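Local coordinates for protein phenolic acid decarboxylase (Sedimentibacter hydroxybenzoicus, PDB 7AE5) that catalyses the reversible, non-oxidative decarboxylation of 4-hydroxybenzoate and 3,4-dihydroxybenzoate with prenylated FMN and manganese, detoxifying phenolic compounds under anaerobic conditions, at residues Gln332-Asn344 with Ile354-Val368. Residues are numbered along the deposited sequence; the frame is centred on the assembly and turned at random.
Sequences QLKETMPEVVAVN and IISTKVRYGGYAKGV
Val-341 and Ala-342 both turn their backbone N-H groups to the carbonyl of Ser-356, a worked example of how a classic beta bulge is absorbed by an antiparallel hairpin. Val-341 N lies 2.8 Å from Ser-356 O and Ala-342 N follows at a longer 3.3 Å, both arriving from the same face of the carbonyl plane. Ser-356 N returns a bond to Ala-342 O, and regular pairing resumes where Asn-344 and Ile-354 exchange two. Before the bulge, Lys-358 N gives a nearly straight bond to Glu-339 O (171°).

Beyond that bond, the Glu-339 side chain, bent at chi2 (100°), spreads its carboxylate between Arg-360, in the loop before helix 364-372, and Tyr-364, the first residue of that helix. OE1 forms a salt bridge with Arg-360 NE, met on its syn side but out of the carboxylate plane. Tyr-364 OH hydrogen-bonds to Glu-339 OE2 at 2.4 Å, so short that the exact length is doubtful. The tyrosine ring plane is turned 68° from the carboxylate plane, and Arg-360 CB sits over the centre of one ring face.

On the sheet face of Val-340, Val-343 and Ile-355, the helices supply an apolar layer. Leu-333 CD1 meets Ile-355 CD1 tip to tip at 3.9 Å; Val-368 CG1 touches Val-340 CG2. Strand 384-388 continues the sheet beyond Ile-355, and Met-379 of a second subunit packs on Met-337 and Tyr-364. Lys-334 steadies the turn into strand 340-347, its NZ giving hydrogen bonds to Pro-338 O at 2.8 Å and Val-340 O at 2.9 Å.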
# COMPACT_ATOMS: atom_id res chain seq x y z
N GLN C 332 -25.34 19.45 -7.36
CA GLN C 332 -24.68 19.59 -6.07
C GLN C 332 -23.19 19.89 -6.23
O GLN C 332 -22.64 20.72 -5.51
CB GLN C 332 -24.88 18.33 -5.22
CG GLN C 332 -26.33 17.87 -5.13
CD GLN C 332 -26.50 16.60 -4.33
OE1 GLN C 332 -25.56 15.82 -4.16
NE2 GLN C 332 -27.71 16.37 -3.83
N LEU C 333 -22.53 19.21 -7.18
CA LEU C 333 -21.13 19.50 -7.44
C LEU C 333 -20.96 20.91 -8.00
O LEU C 333 -20.01 21.62 -7.63
CB LEU C 333 -20.55 18.48 -8.42
CG LEU C 333 -20.40 17.02 -7.99
CD1 LEU C 333 -19.41 16.31 -8.90
CD2 LEU C 333 -19.95 16.93 -6.54
N LYS C 334 -21.87 21.33 -8.88
CA LYS C 334 -21.71 22.61 -9.57
C LYS C 334 -21.87 23.79 -8.63
O LYS C 334 -21.31 24.87 -8.90
CB LYS C 334 -22.70 22.70 -10.73
CG LYS C 334 -22.48 23.87 -11.67
CD LYS C 334 -21.45 23.53 -12.73
CE LYS C 334 -21.52 24.52 -13.89
NZ LYS C 334 -20.44 24.26 -14.89
N GLU C 335 -22.62 23.63 -7.54
CA GLU C 335 -22.86 24.75 -6.63
C GLU C 335 -21.56 25.32 -6.09
O GLU C 335 -21.44 26.54 -5.91
CB GLU C 335 -23.77 24.30 -5.48
CG GLU C 335 -23.04 23.72 -4.27
CD GLU C 335 -23.95 22.98 -3.31
OE1 GLU C 335 -25.14 22.79 -3.63
OE2 GLU C 335 -23.46 22.60 -2.22
N THR C 336 -20.56 24.47 -5.87
CA THR C 336 -19.29 24.89 -5.31
C THR C 336 -18.12 24.70 -6.26
O THR C 336 -17.02 25.17 -5.97
CB THR C 336 -19.00 24.13 -4.01
OG1 THR C 336 -19.27 22.73 -4.20
CG2 THR C 336 -19.86 24.66 -2.88
N MET C 337 -18.34 24.04 -7.39
CA MET C 337 -17.28 23.74 -8.36
C MET C 337 -17.81 23.99 -9.75
O MET C 337 -18.17 23.06 -10.48
CB MET C 337 -16.78 22.30 -8.20
CG MET C 337 -16.11 22.06 -6.87
SD MET C 337 -16.02 20.33 -6.44
CE MET C 337 -14.60 20.33 -5.37
N PRO C 338 -17.88 25.26 -10.17
CA PRO C 338 -18.38 25.58 -11.51
C PRO C 338 -17.54 24.99 -12.63
O PRO C 338 -17.98 25.02 -13.79
CB PRO C 338 -18.36 27.11 -11.54
CG PRO C 338 -17.28 27.47 -10.55
CD PRO C 338 -17.47 26.48 -9.44
N GLU C 339 -16.36 24.44 -12.33
CA GLU C 339 -15.52 23.82 -13.34
C GLU C 339 -16.05 22.47 -13.79
O GLU C 339 -15.59 21.95 -14.82
CB GLU C 339 -14.10 23.67 -12.81
CG GLU C 339 -13.42 25.00 -12.59
CD GLU C 339 -13.44 25.42 -11.14
OE1 GLU C 339 -12.72 26.37 -10.78
OE2 GLU C 339 -14.18 24.79 -10.35
N VAL C 340 -16.99 21.88 -13.05
CA VAL C 340 -17.54 20.59 -13.43
C VAL C 340 -18.40 20.75 -14.67
O VAL C 340 -19.29 21.61 -14.73
CB VAL C 340 -18.33 19.98 -12.27
CG1 VAL C 340 -19.12 18.77 -12.74
CG2 VAL C 340 -17.38 19.59 -11.14
N VAL C 341 -18.15 19.91 -15.67
CA VAL C 341 -18.86 20.00 -16.94
C VAL C 341 -20.06 19.05 -16.98
O VAL C 341 -21.14 19.43 -17.44
CB VAL C 341 -17.88 19.72 -18.10
CG1 VAL C 341 -18.61 19.64 -19.43
CG2 VAL C 341 -16.82 20.81 -18.15
N ALA C 342 -19.89 17.82 -16.50
CA ALA C 342 -20.97 16.84 -16.53
C ALA C 342 -20.67 15.73 -15.53
O ALA C 342 -19.51 15.46 -15.21
CB ALA C 342 -21.16 16.25 -17.93
N VAL C 343 -21.73 15.08 -15.06
CA VAL C 343 -21.64 13.94 -14.16
C VAL C 343 -22.40 12.78 -14.79
O VAL C 343 -23.59 12.91 -15.10
CB VAL C 343 -22.19 14.26 -12.76
CG1 VAL C 343 -22.20 13.00 -11.90
CG2 VAL C 343 -21.36 15.35 -12.10
N ASN C 344 -21.71 11.65 -14.97
CA ASN C 344 -22.31 10.42 -15.47
C ASN C 344 -22.36 9.44 -14.29
O ASN C 344 -21.36 8.78 -13.98
CB ASN C 344 -21.50 9.86 -16.64
CG ASN C 344 -21.93 8.46 -17.06
OD1 ASN C 344 -22.92 7.92 -16.57
ND2 ASN C 344 -21.18 7.86 -17.98
N ILE C 354 -18.62 8.88 -13.35
CA ILE C 354 -17.61 9.53 -14.18
C ILE C 354 -17.93 11.01 -14.24
O ILE C 354 -19.01 11.40 -14.68
CB ILE C 354 -17.55 8.92 -15.59
CG1 ILE C 354 -17.59 7.40 -15.52
CG2 ILE C 354 -16.30 9.40 -16.32
CD1 ILE C 354 -17.64 6.73 -16.87
N ILE C 355 -16.99 11.84 -13.78
CA ILE C 355 -17.14 13.29 -13.76
C ILE C 355 -16.17 13.89 -14.76
O ILE C 355 -14.97 13.61 -14.72
CB ILE C 355 -16.89 13.87 -12.36
CG1 ILE C 355 -17.76 13.18 -11.32
CG2 ILE C 355 -17.13 15.37 -12.36
CD1 ILE C 355 -17.20 13.27 -9.91
N SER C 356 -16.69 14.73 -15.65
CA SER C 356 -15.86 15.57 -16.50
C SER C 356 -15.78 16.96 -15.88
O SER C 356 -16.79 17.52 -15.45
CB SER C 356 -16.39 15.66 -17.93
OG SER C 356 -17.60 16.40 -17.99
N THR C 357 -14.58 17.52 -15.84
CA THR C 357 -14.39 18.81 -15.20
C THR C 357 -13.19 19.51 -15.81
O THR C 357 -12.30 18.88 -16.39
CB THR C 357 -14.20 18.66 -13.69
OG1 THR C 357 -14.18 19.95 -13.07
CG2 THR C 357 -12.91 17.93 -13.39
N LYS C 358 -13.19 20.83 -15.69
CA LYS C 358 -11.98 21.61 -15.92
C LYS C 358 -11.15 21.58 -14.64
O LYS C 358 -11.69 21.75 -13.54
CB LYS C 358 -12.33 23.04 -16.31
CG LYS C 358 -11.18 23.79 -16.97
CD LYS C 358 -10.72 24.97 -16.12
CE LYS C 358 -9.58 25.71 -16.80
NZ LYS C 358 -10.00 26.30 -18.10
N VAL C 359 -9.85 21.35 -14.78
CA VAL C 359 -8.96 21.25 -13.63
C VAL C 359 -8.46 22.65 -13.30
O VAL C 359 -7.66 23.23 -14.05
CB VAL C 359 -7.80 20.28 -13.90
CG1 VAL C 359 -6.97 20.08 -12.65
CG2 VAL C 359 -8.33 18.95 -14.40
N ARG C 360 -8.93 23.21 -12.19
CA ARG C 360 -8.52 24.55 -11.78
C ARG C 360 -7.02 24.62 -11.55
O ARG C 360 -6.31 25.42 -12.17
CB ARG C 360 -9.28 24.97 -10.52
CG ARG C 360 -9.71 26.42 -10.51
CD ARG C 360 -10.05 26.88 -9.10
NE ARG C 360 -11.33 26.36 -8.66
CZ ARG C 360 -11.77 26.41 -7.41
NH1 ARG C 360 -11.08 27.01 -6.45
NH2 ARG C 360 -12.94 25.85 -7.11
N TYR C 361 -6.51 23.78 -10.65
CA TYR C 361 -5.09 23.71 -10.36
C TYR C 361 -4.72 22.25 -10.10
O TYR C 361 -5.58 21.37 -10.04
CB TYR C 361 -4.71 24.60 -9.17
CG TYR C 361 -5.69 24.57 -8.02
CD1 TYR C 361 -5.99 23.38 -7.36
CD2 TYR C 361 -6.32 25.73 -7.58
CE1 TYR C 361 -6.89 23.35 -6.31
CE2 TYR C 361 -7.21 25.71 -6.52
CZ TYR C 361 -7.49 24.51 -5.89
OH TYR C 361 -8.38 24.48 -4.84
N GLY C 362 -3.42 22.00 -9.97
CA GLY C 362 -2.91 20.66 -9.79
C GLY C 362 -3.59 19.87 -8.69
O GLY C 362 -3.66 20.33 -7.54
N GLY C 363 -4.10 18.69 -9.02
CA GLY C 363 -4.79 17.85 -8.07
C GLY C 363 -6.26 18.13 -7.90
O GLY C 363 -6.93 17.43 -7.12
N TYR C 364 -6.80 19.12 -8.62
CA TYR C 364 -8.20 19.52 -8.44
C TYR C 364 -9.16 18.39 -8.76
O TYR C 364 -10.28 18.36 -8.23
CB TYR C 364 -8.49 20.74 -9.31
CG TYR C 364 -9.88 21.31 -9.19
CD1 TYR C 364 -10.27 22.01 -8.06
CD2 TYR C 364 -10.80 21.18 -10.23
CE1 TYR C 364 -11.55 22.55 -7.95
CE2 TYR C 364 -12.07 21.71 -10.14
CZ TYR C 364 -12.44 22.40 -9.00
OH TYR C 364 -13.70 22.93 -8.90
N ALA C 365 -8.76 17.45 -9.63
CA ALA C 365 -9.66 16.37 -10.02
C ALA C 365 -10.00 15.46 -8.84
O ALA C 365 -11.11 14.93 -8.77
CB ALA C 365 -9.04 15.56 -11.15
N LYS C 366 -9.06 15.26 -7.92
CA LYS C 366 -9.37 14.47 -6.73
C LYS C 366 -10.23 15.27 -5.76
O LYS C 366 -11.03 14.68 -5.02
CB LYS C 366 -8.09 13.99 -6.06
CG LYS C 366 -7.28 13.05 -6.94
CD LYS C 366 -6.45 12.08 -6.13
CE LYS C 366 -5.78 11.06 -7.04
NZ LYS C 366 -4.64 10.36 -6.38
N GLY C 367 -10.08 16.59 -5.74
CA GLY C 367 -10.97 17.41 -4.95
C GLY C 367 -12.41 17.29 -5.41
O GLY C 367 -13.34 17.23 -4.59
N VAL C 368 -12.62 17.25 -6.73
CA VAL C 368 -13.97 17.07 -7.27
C VAL C 368 -14.54 15.73 -6.82
O VAL C 368 -15.72 15.62 -6.48
CB VAL C 368 -13.95 17.20 -8.80
CG1 VAL C 368 -15.27 16.75 -9.39
CG2 VAL C 368 -13.64 18.63 -9.20